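Local coordinates for protein iminosuccinate reductase (Paracoccus denitrificans, PDB 6RQA) that catalyses the NADH-dependent reduction of iminosuccinate to L-aspartate, the step that regenerates the amino donor of the beta-hydroxyaspartate cycle in glyoxylate assimilation, at residues Ile215-Ser220 with Lys247-Pro252; Ala238-Asp243 with Thr308-Thr313. One frame throughout, in Å; residues are numbered along the deposited sequence.

In the fold
Both contacts lie at the C-terminal ends of inner strands of the parallel sheet of the NAD-binding domain, their centres about 7 Å apart, and both reach the same NAD. Strands 214-217 and 235-239 are neighbours in that sheet, so interaction 1 and interaction 2 meet along a strand pair: Ser-217 O lies 2.9 Å from Met-240 N, a probable hydrogen bond. The cofactor is divided between them. Residues 215-220 with 247-252 hold the adenosine ribose and the nicotinamide ribose, whereas 238-243 with 308-313 hold the nicotinamide amide and ribose. A salt bridge from Lys-247 to Asp-243 joins the two, as does the hydrogen bond from Gly-241 N to Glu-249 OE1.

Interaction 1 (Ile215-Ser220 with Lys247-Pro252); sequences IVSITS and KQELDP. With NAD (nicotinamide-adenine-dinucleotide), chain C.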
ATOM      1  N   ILE A 215      25.759 -22.303   1.397  1.00 44.38           N
ATOM      2  CA  ILE A 215      26.198 -21.008   0.895  1.00 42.25           C
ATOM      3  C   ILE A 215      25.046 -20.025   1.033  1.00 43.23           C
ATOM      4  O   ILE A 215      23.915 -20.324   0.631  1.00 43.65           O
ATOM      5  CB  ILE A 215      26.672 -21.093  -0.569  1.00 44.70           C
ATOM      6  CG1 ILE A 215      27.866 -22.043  -0.689  1.00 42.09           C
ATOM      7  CG2 ILE A 215      27.038 -19.714  -1.094  1.00 46.42           C
ATOM      8  CD1 ILE A 215      28.388 -22.188  -2.102  1.00 41.98           C
ATOM      9  N   VAL A 216      25.332 -18.858   1.604  1.00 51.09           N
ATOM     10  CA  VAL A 216      24.355 -17.788   1.766  1.00 50.90           C
ATOM     11  C   VAL A 216      24.931 -16.527   1.140  1.00 48.94           C
ATOM     12  O   VAL A 216      25.958 -16.015   1.602  1.00 52.22           O
ATOM     13  CB  VAL A 216      24.001 -17.544   3.242  1.00 43.92           C
ATOM     14  CG1 VAL A 216      23.104 -16.325   3.373  1.00 40.44           C
ATOM     15  CG2 VAL A 216      23.328 -18.772   3.833  1.00 49.55           C
ATOM     16  N   SER A 217      24.279 -16.034   0.092  1.00 41.79           N
ATOM     17  CA  SER A 217      24.682 -14.813  -0.594  1.00 41.27           C
ATOM     18  C   SER A 217      23.693 -13.706  -0.260  1.00 41.02           C
ATOM     19  O   SER A 217      22.477 -13.919  -0.310  1.00 40.40           O
ATOM     20  CB  SER A 217      24.753 -15.030  -2.107  1.00 46.09           C
ATOM     21  OG  SER A 217      23.510 -15.481  -2.619  1.00 51.76           O
ATOM     22  N   ILE A 218      24.217 -12.528   0.077  1.00 39.74           N
ATOM     23  CA  ILE A 218      23.391 -11.414   0.532  1.00 47.20           C
ATOM     24  C   ILE A 218      23.998 -10.111   0.012  1.00 52.64           C
ATOM     25  O   ILE A 218      24.162  -9.134   0.752  1.00 60.30           O
ATOM     26  CB  ILE A 218      23.253 -11.446   2.072  1.00 52.88           C
ATOM     27  CG1 ILE A 218      22.229 -10.422   2.581  1.00 51.30           C
ATOM     28  CG2 ILE A 218      24.618 -11.326   2.765  1.00 56.43           C
ATOM     29  CD1 ILE A 218      20.801 -10.770   2.244  1.00 53.05           C
ATOM     30  N   THR A 219      24.330 -10.086  -1.276  1.00 51.50           N
ATOM     31  CA  THR A 219      24.966  -8.936  -1.901  1.00 46.48           C
ATOM     32  C   THR A 219      23.979  -8.191  -2.789  1.00 52.11           C
ATOM     33  O   THR A 219      22.988  -8.750  -3.266  1.00 45.93           O
ATOM     34  CB  THR A 219      26.177  -9.359  -2.741  1.00 46.89           C
ATOM     35  OG1 THR A 219      25.728 -10.066  -3.903  1.00 59.71           O
ATOM     36  CG2 THR A 219      27.097 -10.258  -1.940  1.00 31.61           C
ATOM     37  N   SER A 220      24.273  -6.911  -3.011  1.00 73.90           N
ATOM     38  CA  SER A 220      23.533  -6.087  -3.965  1.00 73.07           C
ATOM     39  C   SER A 220      24.386  -5.977  -5.227  1.00 71.19           C
ATOM     40  O   SER A 220      25.062  -4.980  -5.475  1.00 80.27           O
ATOM     41  CB  SER A 220      23.213  -4.719  -3.370  1.00 66.20           C
ATOM     42  OG  SER A 220      22.440  -3.945  -4.270  1.00 69.86           O
ATOM     43  N   LYS A 247      19.198  -7.122 -10.714  1.00 56.41           N
ATOM     44  CA  LYS A 247      20.212  -7.655  -9.819  1.00 52.68           C
ATOM     45  C   LYS A 247      20.533  -9.101 -10.176  1.00 55.79           C
ATOM     46  O   LYS A 247      19.707  -9.824 -10.740  1.00 61.45           O
ATOM     47  CB  LYS A 247      19.753  -7.567  -8.363  1.00 48.97           C
ATOM     48  CG  LYS A 247      19.747  -6.155  -7.794  1.00 45.81           C
ATOM     49  CD  LYS A 247      19.267  -6.147  -6.351  1.00 43.82           C
ATOM     50  CE  LYS A 247      19.273  -4.741  -5.772  1.00 49.52           C
ATOM     51  NZ  LYS A 247      18.761  -4.716  -4.374  1.00 58.61           N
ATOM     52  N   GLN A 248      21.751  -9.519  -9.839  1.00 60.35           N
ATOM     53  CA  GLN A 248      22.204 -10.865 -10.157  1.00 58.30           C
ATOM     54  C   GLN A 248      23.347 -11.242  -9.228  1.00 63.29           C
ATOM     55  O   GLN A 248      24.246 -10.434  -8.981  1.00 61.23           O
ATOM     56  CB  GLN A 248      22.657 -10.969 -11.619  1.00 51.94           C
ATOM     57  CG  GLN A 248      23.082 -12.367 -12.037  1.00 49.10           C
ATOM     58  CD  GLN A 248      23.556 -12.423 -13.473  1.00 62.46           C
ATOM     59  OE1 GLN A 248      23.750 -11.391 -14.115  1.00 76.39           O
ATOM     60  NE2 GLN A 248      23.748 -13.632 -13.986  1.00 69.99           N
ATOM     61  N   GLU A 249      23.302 -12.468  -8.722  1.00 65.01           N
ATOM     62  CA  GLU A 249      24.352 -13.011  -7.870  1.00 56.58           C
ATOM     63  C   GLU A 249      24.977 -14.278  -8.426  1.00 59.12           C
ATOM     64  O   GLU A 249      26.187 -14.474  -8.289  1.00 58.25           O
ATOM     65  CB  GLU A 249      23.803 -13.302  -6.465  1.00 60.96           C
ATOM     66  CG  GLU A 249      23.606 -12.075  -5.594  1.00 75.40           C
ATOM     67  CD  GLU A 249      23.193 -12.432  -4.179  1.00 77.09           C
ATOM     68  OE1 GLU A 249      22.338 -13.327  -4.016  1.00 77.88           O
ATOM     69  OE2 GLU A 249      23.732 -11.826  -3.228  1.00 73.21           O
ATOM     70  N   LEU A 250      24.188 -15.140  -9.057  1.00 52.94           N
ATOM     71  CA  LEU A 250      24.634 -16.464  -9.456  1.00 49.68           C
ATOM     72  C   LEU A 250      24.774 -16.563 -10.969  1.00 46.01           C
ATOM     73  O   LEU A 250      24.230 -15.757 -11.728  1.00 46.32           O
ATOM     74  CB  LEU A 250      23.663 -17.539  -8.954  1.00 53.17           C
ATOM     75  CG  LEU A 250      23.856 -18.102  -7.542  1.00 65.37           C
ATOM     76  CD1 LEU A 250      23.878 -17.008  -6.487  1.00 63.70           C
ATOM     77  CD2 LEU A 250      22.762 -19.110  -7.234  1.00 67.49           C
ATOM     78  N   ASP A 251      25.525 -17.569 -11.393  1.00 46.72           N
ATOM     79  CA  ASP A 251      25.606 -17.906 -12.806  1.00 50.57           C
ATOM     80  C   ASP A 251      24.310 -18.590 -13.227  1.00 60.36           C
ATOM     81  O   ASP A 251      23.904 -19.574 -12.594  1.00 61.14           O
ATOM     82  CB  ASP A 251      26.806 -18.822 -13.054  1.00 54.29           C
ATOM     83  CG  ASP A 251      27.041 -19.110 -14.525  1.00 64.97           C
ATOM     84  OD1 ASP A 251      26.409 -18.457 -15.380  1.00 70.89           O
ATOM     85  OD2 ASP A 251      27.869 -19.995 -14.828  1.00 70.83           O
ATOM     86  N   PRO A 252      23.620 -18.094 -14.259  1.00 55.34           N
ATOM     87  CA  PRO A 252      22.384 -18.763 -14.699  1.00 47.07           C
ATOM     88  C   PRO A 252      22.572 -20.234 -15.035  1.00 57.16           C
ATOM     89  O   PRO A 252      21.621 -21.015 -14.900  1.00 58.06           O
ATOM     90  CB  PRO A 252      21.971 -17.948 -15.931  1.00 51.31           C
ATOM     91  CG  PRO A 252      22.534 -16.589 -15.675  1.00 40.22           C
ATOM     92  CD  PRO A 252      23.836 -16.814 -14.958  1.00 50.20           C
TER
HETATM   93  PA  NAD C 401      24.658  -3.598   2.134  0.82 75.29           P
HETATM   94  O1A NAD C 401      24.823  -2.576   1.045  0.82 74.69           O
HETATM   95  O2A NAD C 401      24.885  -3.510   3.609  0.82 69.43           O
HETATM   96  O5B NAD C 401      25.953  -4.653   1.665  0.82 69.20           O
HETATM   97  C5B NAD C 401      25.915  -4.752   0.294  0.82 56.92           C
HETATM   98  C4B NAD C 401      26.975  -5.727  -0.148  0.82 57.34           C
HETATM   99  O4B NAD C 401      26.814  -5.953  -1.536  0.82 53.49           O
HETATM  100  C3B NAD C 401      28.301  -4.999   0.050  0.82 73.51           C
HETATM  101  O3B NAD C 401      28.709  -5.345   1.334  0.82 82.06           O
HETATM  102  C2B NAD C 401      29.172  -5.635  -1.041  0.82 66.49           C
HETATM  103  O2B NAD C 401      29.771  -6.811  -0.614  0.82 66.72           O
HETATM  104  C1B NAD C 401      28.104  -6.021  -2.141  0.82 58.13           C
HETATM  105  N9A NAD C 401      28.089  -5.047  -3.237  0.82 62.12           N
HETATM  106  C8A NAD C 401      27.825  -3.665  -3.222  0.82 69.34           C
HETATM  107  N7A NAD C 401      27.904  -3.110  -4.431  0.82 73.60           N
HETATM  108  C5A NAD C 401      28.233  -4.177  -5.287  0.82 74.78           C
HETATM  109  C6A NAD C 401      28.459  -4.253  -6.687  0.82 78.93           C
HETATM  110  N6A NAD C 401      28.361  -3.125  -7.446  0.82 74.07           N
HETATM  111  N1A NAD C 401      28.774  -5.452  -7.275  0.82 82.43           N
HETATM  112  C2A NAD C 401      28.855  -6.538  -6.444  0.82 76.16           C
HETATM  113  N3A NAD C 401      28.665  -6.621  -5.108  0.82 70.01           N
HETATM  114  C4A NAD C 401      28.353  -5.398  -4.557  0.82 70.42           C
HETATM  115  O3  NAD C 401      23.269  -4.236   1.624  0.82 90.46           O
HETATM  116  PN  NAD C 401      22.472  -5.073   2.711  0.82 83.58           P
HETATM  117  O1N NAD C 401      23.185  -6.083   3.575  0.82 73.00           O
HETATM  118  O2N NAD C 401      21.406  -4.095   3.057  0.82 84.72           O
HETATM  119  O5D NAD C 401      21.432  -6.190   1.791  0.82 83.90           O
HETATM  120  C5D NAD C 401      22.135  -6.548   0.681  0.82 73.88           C
HETATM  121  C4D NAD C 401      21.175  -7.156  -0.311  0.82 65.32           C
HETATM  122  O4D NAD C 401      20.161  -7.876   0.422  0.82 67.08           O
HETATM  123  C3D NAD C 401      20.461  -5.976  -1.035  0.82 61.50           C
HETATM  124  O3D NAD C 401      20.551  -6.255  -2.387  0.82 56.40           O
HETATM  125  C2D NAD C 401      19.012  -6.083  -0.526  0.82 63.63           C
HETATM  126  O2D NAD C 401      18.050  -5.858  -1.500  0.82 68.66           O
HETATM  127  C1D NAD C 401      18.962  -7.601  -0.232  0.82 58.36           C
HETATM  128  N1N NAD C 401      17.839  -7.887   0.747  0.82 48.34           N
HETATM  129  C2N NAD C 401      17.099  -9.005   0.495  0.82 47.39           C
HETATM  130  C3N NAD C 401      16.048  -9.336   1.348  0.82 49.80           C
HETATM  131  C7N NAD C 401      15.292 -10.576   0.999  0.82 43.11           C
HETATM  132  O7N NAD C 401      14.342 -10.965   1.668  0.82 31.67           O
HETATM  133  N7N NAD C 401      15.718 -11.261  -0.113  0.82 41.81           N
HETATM  134  C4N NAD C 401      15.766  -8.522   2.444  0.82 47.08           C
HETATM  135  C5N NAD C 401      16.535  -7.388   2.677  0.82 47.95           C
HETATM  136  C6N NAD C 401      17.589  -7.067   1.813  0.82 50.76           C
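A buried carboxylate held by a polar loop defines this contact, where the chain leaves strand 214-217 of the NAD-binding sheet and the short strand about 248-250 passes in nearly the opposite direction. The evidence is three hydrogen bonds to Glu-249, whose side chain reaches out straight from CG. Ser-217 OG donates to Glu-249 OE1 at 2.8 Å, arriving from above the carboxylate plane, 57° out of it. On the other oxygen, Thr-219 N meets Glu-249 OE2 at 2.7 Å, nearly in line with the C-O bond. Thr-219 OG1, also 2.7 Å from Glu-249 OE2, takes the anti lone pair; chi1 of 70° sets this hydroxyl between the backbone N and the carbonyl carbon.

With the carboxylate gripping it, the 218-220 loop offers its backbone to NAD: Ser-220 N donates to O4B of the adenosine ribose at 3.1 Å, N-H...O angle 169°. From across the contact the extended Lys-247 brings NZ to 3.1 Å from O3D of the nicotinamide ribose, and NZ also salt-bridges Asp-243 OD1. Gly-241 N adds a further donor to Glu-249 OE1. Four donors would probably favour the ionised carboxylate. Holding Thr-219, next to Ser-220, is consistent with a second-shell role for Glu-249.

Interaction 2 (Ala238-Asp243 with Thr308-Thr313); sequences AAMGTD and TIFDGT. With NAD (nicotinamide-adenine-dinucleotide), chain C.
One NAD amide nitrogen joins two chain segments: N7N of the nicotinamide donates to Met-240 O and to Gly-312 O, each at 2.7 Å, with N-H...O angles of 134° and 137°. The two carbonyls come from adjacent parallel strands just past their ends, so the carboxamide N-H groups are met by two backbone carbonyls.

Behind them, Ala-238 pairs with Phe-310 and Ala-239 with Asp-311. Gly-312 N donates to Ala-239 O at 2.9 Å, nearly along the C=O axis, while the bond from Ala-239 N to Phe-310 O is weak, its N-H...O angle only 127°. Asp-311 centres an inverse gamma turn. A water lies within hydrogen-bonding distance of Ala-239 O and, at 2.6 Å, of Asp-311 OD1, and probably bridges them beside the direct bonds.

Met-240 doubles back beyond CG, which brings SD obliquely to the Phe-310 ring, 3.8 Å from Phe-310 CE2, in a Met-aromatic contact. Gly-312 lies close by, and its N sits over one face of the Phe-310 ring, toward the rim. Further along, Asp-243 OD2 accepts from the ribose hydroxyl O2D at 2.7 Å, and Gly-241 O accepts from O3D.

Asp-311 turns its carboxylate to Ser-268 and the backbone of Glu-273 and Cys-274. On the side of Ala-238 and Phe-310 lies helix 125-143, touched by both and by Met-240, while strand 214-217 flanks strand 235-239 and Ile-309 reaches Leu-250 of strand 248-250.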
ATOM      1  N   ALA A 238      21.578 -20.466  -0.477  1.00 51.66           N
ATOM      2  CA  ALA A 238      20.490 -19.583  -0.060  1.00 38.53           C
ATOM      3  C   ALA A 238      20.757 -18.209  -0.668  1.00 46.22           C
ATOM      4  O   ALA A 238      21.441 -17.370  -0.080  1.00 46.21           O
ATOM      5  CB  ALA A 238      20.387 -19.525   1.458  1.00 32.89           C
ATOM      6  N   ALA A 239      20.212 -17.984  -1.863  1.00 37.05           N
ATOM      7  CA  ALA A 239      20.383 -16.718  -2.570  1.00 36.75           C
ATOM      8  C   ALA A 239      19.368 -15.714  -2.038  1.00 42.15           C
ATOM      9  O   ALA A 239      18.168 -15.832  -2.300  1.00 43.41           O
ATOM     10  CB  ALA A 239      20.225 -16.920  -4.074  1.00 30.86           C
ATOM     11  N   MET A 240      19.850 -14.719  -1.293  1.00 45.59           N
ATOM     12  CA  MET A 240      18.981 -13.752  -0.641  1.00 47.48           C
ATOM     13  C   MET A 240      19.140 -12.329  -1.155  1.00 45.96           C
ATOM     14  O   MET A 240      18.313 -11.477  -0.817  1.00 46.13           O
ATOM     15  CB  MET A 240      19.228 -13.755   0.878  1.00 46.31           C
ATOM     16  CG  MET A 240      19.223 -15.136   1.514  1.00 42.27           C
ATOM     17  SD  MET A 240      17.624 -15.959   1.402  1.00 40.88           S
ATOM     18  CE  MET A 240      16.595 -14.830   2.337  1.00 30.35           C
ATOM     19  N   GLY A 241      20.162 -12.048  -1.959  1.00 49.11           N
ATOM     20  CA  GLY A 241      20.460 -10.684  -2.356  1.00 47.76           C
ATOM     21  C   GLY A 241      19.589 -10.120  -3.461  1.00 47.56           C
ATOM     22  O   GLY A 241      19.192  -8.952  -3.402  1.00 39.23           O
ATOM     23  N   THR A 242      19.284 -10.930  -4.472  1.00 33.18           N
ATOM     24  CA  THR A 242      18.565 -10.449  -5.650  1.00 50.42           C
ATOM     25  C   THR A 242      17.081 -10.329  -5.329  1.00 55.03           C
ATOM     26  O   THR A 242      16.377 -11.338  -5.208  1.00 53.11           O
ATOM     27  CB  THR A 242      18.792 -11.383  -6.836  1.00 55.83           C
ATOM     28  OG1 THR A 242      20.194 -11.458  -7.126  1.00 47.73           O
ATOM     29  CG2 THR A 242      18.052 -10.869  -8.061  1.00 45.15           C
ATOM     30  N   ASP A 243      16.600  -9.089  -5.197  1.00 60.33           N
ATOM     31  CA  ASP A 243      15.188  -8.815  -4.958  1.00 65.51           C
ATOM     32  C   ASP A 243      14.663  -7.722  -5.883  1.00 61.59           C
ATOM     33  O   ASP A 243      13.635  -7.105  -5.587  1.00 62.19           O
ATOM     34  CB  ASP A 243      14.949  -8.427  -3.496  1.00 62.41           C
ATOM     35  CG  ASP A 243      15.753  -7.211  -3.074  1.00 52.87           C
ATOM     36  OD1 ASP A 243      16.596  -6.739  -3.868  1.00 44.80           O
ATOM     37  OD2 ASP A 243      15.542  -6.726  -1.943  1.00 54.51           O
ATOM     38  N   THR A 308      21.025 -27.442  -4.386  1.00 42.68           N
ATOM     39  CA  THR A 308      19.721 -26.849  -4.142  1.00 43.76           C
ATOM     40  C   THR A 308      19.879 -25.347  -3.956  1.00 46.91           C
ATOM     41  O   THR A 308      20.882 -24.874  -3.413  1.00 49.04           O
ATOM     42  CB  THR A 308      19.044 -27.455  -2.905  1.00 56.05           C
ATOM     43  OG1 THR A 308      19.878 -27.261  -1.756  1.00 52.20           O
ATOM     44  CG2 THR A 308      18.797 -28.944  -3.105  1.00 64.42           C
ATOM     45  N   ILE A 309      18.883 -24.595  -4.418  1.00 46.50           N
ATOM     46  CA  ILE A 309      18.890 -23.140  -4.331  1.00 45.52           C
ATOM     47  C   ILE A 309      17.554 -22.680  -3.768  1.00 47.49           C
ATOM     48  O   ILE A 309      16.496 -23.143  -4.208  1.00 47.32           O
ATOM     49  CB  ILE A 309      19.152 -22.480  -5.699  1.00 43.34           C
ATOM     50  CG1 ILE A 309      20.550 -22.826  -6.208  1.00 41.30           C
ATOM     51  CG2 ILE A 309      18.986 -20.973  -5.609  1.00 33.01           C
ATOM     52  CD1 ILE A 309      20.874 -22.201  -7.547  1.00 35.46           C
ATOM     53  N   PHE A 310      17.602 -21.778  -2.792  1.00 55.35           N
ATOM     54  CA  PHE A 310      16.419 -21.092  -2.288  1.00 53.71           C
ATOM     55  C   PHE A 310      16.486 -19.636  -2.726  1.00 55.89           C
ATOM     56  O   PHE A 310      17.385 -18.899  -2.307  1.00 52.38           O
ATOM     57  CB  PHE A 310      16.317 -21.188  -0.768  1.00 50.17           C
ATOM     58  CG  PHE A 310      15.298 -20.256  -0.178  1.00 39.63           C
ATOM     59  CD1 PHE A 310      13.951 -20.412  -0.466  1.00 37.08           C
ATOM     60  CD2 PHE A 310      15.684 -19.223   0.655  1.00 28.58           C
ATOM     61  CE1 PHE A 310      13.008 -19.555   0.068  1.00 36.32           C
ATOM     62  CE2 PHE A 310      14.747 -18.362   1.196  1.00 33.98           C
ATOM     63  CZ  PHE A 310      13.406 -18.528   0.902  1.00 37.77           C
ATOM     64  N   ASP A 311      15.534 -19.228  -3.566  1.00 52.96           N
ATOM     65  CA  ASP A 311      15.505 -17.871  -4.113  1.00 37.93           C
ATOM     66  C   ASP A 311      14.674 -16.991  -3.183  1.00 38.74           C
ATOM     67  O   ASP A 311      13.478 -16.768  -3.382  1.00 52.05           O
ATOM     68  CB  ASP A 311      14.953 -17.880  -5.533  1.00 37.91           C
ATOM     69  CG  ASP A 311      15.155 -16.559  -6.247  1.00 45.81           C
ATOM     70  OD1 ASP A 311      15.827 -15.670  -5.685  1.00 55.51           O
ATOM     71  OD2 ASP A 311      14.641 -16.412  -7.375  1.00 57.34           O
ATOM     72  N   GLY A 312      15.332 -16.484  -2.145  1.00 28.25           N
ATOM     73  CA  GLY A 312      14.674 -15.617  -1.188  1.00 40.25           C
ATOM     74  C   GLY A 312      14.483 -14.204  -1.699  1.00 49.49           C
ATOM     75  O   GLY A 312      15.442 -13.428  -1.774  1.00 54.71           O
ATOM     76  N   THR A 313      13.246 -13.856  -2.054  1.00 39.35           N
ATOM     77  CA  THR A 313      12.941 -12.526  -2.565  1.00 43.16           C
ATOM     78  C   THR A 313      12.321 -11.607  -1.524  1.00 38.31           C
ATOM     79  O   THR A 313      12.433 -10.384  -1.657  1.00 40.54           O
ATOM     80  CB  THR A 313      11.993 -12.620  -3.769  1.00 59.42           C
ATOM     81  OG1 THR A 313      10.736 -13.167  -3.350  1.00 58.18           O
ATOM     82  CG2 THR A 313      12.589 -13.508  -4.847  1.00 61.72           C
TER
HETATM   83  PA  NAD C 401      24.658  -3.598   2.134  0.82 75.29           P
HETATM   84  O1A NAD C 401      24.823  -2.576   1.045  0.82 74.69           O
HETATM   85  O2A NAD C 401      24.885  -3.510   3.609  0.82 69.43           O
HETATM   86  O5B NAD C 401      25.953  -4.653   1.665  0.82 69.20           O
HETATM   87  C5B NAD C 401      25.915  -4.752   0.294  0.82 56.92           C
HETATM   88  C4B NAD C 401      26.975  -5.727  -0.148  0.82 57.34           C
HETATM   89  O4B NAD C 401      26.814  -5.953  -1.536  0.82 53.49           O
HETATM   90  C3B NAD C 401      28.301  -4.999   0.050  0.82 73.51           C
HETATM   91  O3B NAD C 401      28.709  -5.345   1.334  0.82 82.06           O
HETATM   92  C2B NAD C 401      29.172  -5.635  -1.041  0.82 66.49           C
HETATM   93  O2B NAD C 401      29.771  -6.811  -0.614  0.82 66.72           O
HETATM   94  C1B NAD C 401      28.104  -6.021  -2.141  0.82 58.13           C
HETATM   95  N9A NAD C 401      28.089  -5.047  -3.237  0.82 62.12           N
HETATM   96  C8A NAD C 401      27.825  -3.665  -3.222  0.82 69.34           C
HETATM   97  N7A NAD C 401      27.904  -3.110  -4.431  0.82 73.60           N
HETATM   98  C5A NAD C 401      28.233  -4.177  -5.287  0.82 74.78           C
HETATM   99  C6A NAD C 401      28.459  -4.253  -6.687  0.82 78.93           C
HETATM  100  N6A NAD C 401      28.361  -3.125  -7.446  0.82 74.07           N
HETATM  101  N1A NAD C 401      28.774  -5.452  -7.275  0.82 82.43           N
HETATM  102  C2A NAD C 401      28.855  -6.538  -6.444  0.82 76.16           C
HETATM  103  N3A NAD C 401      28.665  -6.621  -5.108  0.82 70.01           N
HETATM  104  C4A NAD C 401      28.353  -5.398  -4.557  0.82 70.42           C
HETATM  105  O3  NAD C 401      23.269  -4.236   1.624  0.82 90.46           O
HETATM  106  PN  NAD C 401      22.472  -5.073   2.711  0.82 83.58           P
HETATM  107  O1N NAD C 401      23.185  -6.083   3.575  0.82 73.00           O
HETATM  108  O2N NAD C 401      21.406  -4.095   3.057  0.82 84.72           O
HETATM  109  O5D NAD C 401      21.432  -6.190   1.791  0.82 83.90           O
HETATM  110  C5D NAD C 401      22.135  -6.548   0.681  0.82 73.88           C
HETATM  111  C4D NAD C 401      21.175  -7.156  -0.311  0.82 65.32           C
HETATM  112  O4D NAD C 401      20.161  -7.876   0.422  0.82 67.08           O
HETATM  113  C3D NAD C 401      20.461  -5.976  -1.035  0.82 61.50           C
HETATM  114  O3D NAD C 401      20.551  -6.255  -2.387  0.82 56.40           O
HETATM  115  C2D NAD C 401      19.012  -6.083  -0.526  0.82 63.63           C
HETATM  116  O2D NAD C 401      18.050  -5.858  -1.500  0.82 68.66           O
HETATM  117  C1D NAD C 401      18.962  -7.601  -0.232  0.82 58.36           C
HETATM  118  N1N NAD C 401      17.839  -7.887   0.747  0.82 48.34           N
HETATM  119  C2N NAD C 401      17.099  -9.005   0.495  0.82 47.39           C
HETATM  120  C3N NAD C 401      16.048  -9.336   1.348  0.82 49.80           C
HETATM  121  C7N NAD C 401      15.292 -10.576   0.999  0.82 43.11           C
HETATM  122  O7N NAD C 401      14.342 -10.965   1.668  0.82 31.67           O
HETATM  123  N7N NAD C 401      15.718 -11.261  -0.113  0.82 41.81           N
HETATM  124  C4N NAD C 401      15.766  -8.522   2.444  0.82 47.08           C
HETATM  125  C5N NAD C 401      16.535  -7.388   2.677  0.82 47.95           C
HETATM  126  C6N NAD C 401      17.589  -7.067   1.813  0.82 50.76           C
HETATM  127  O   HOH W   1      17.148 -13.971  -4.157  1.00 38.85           O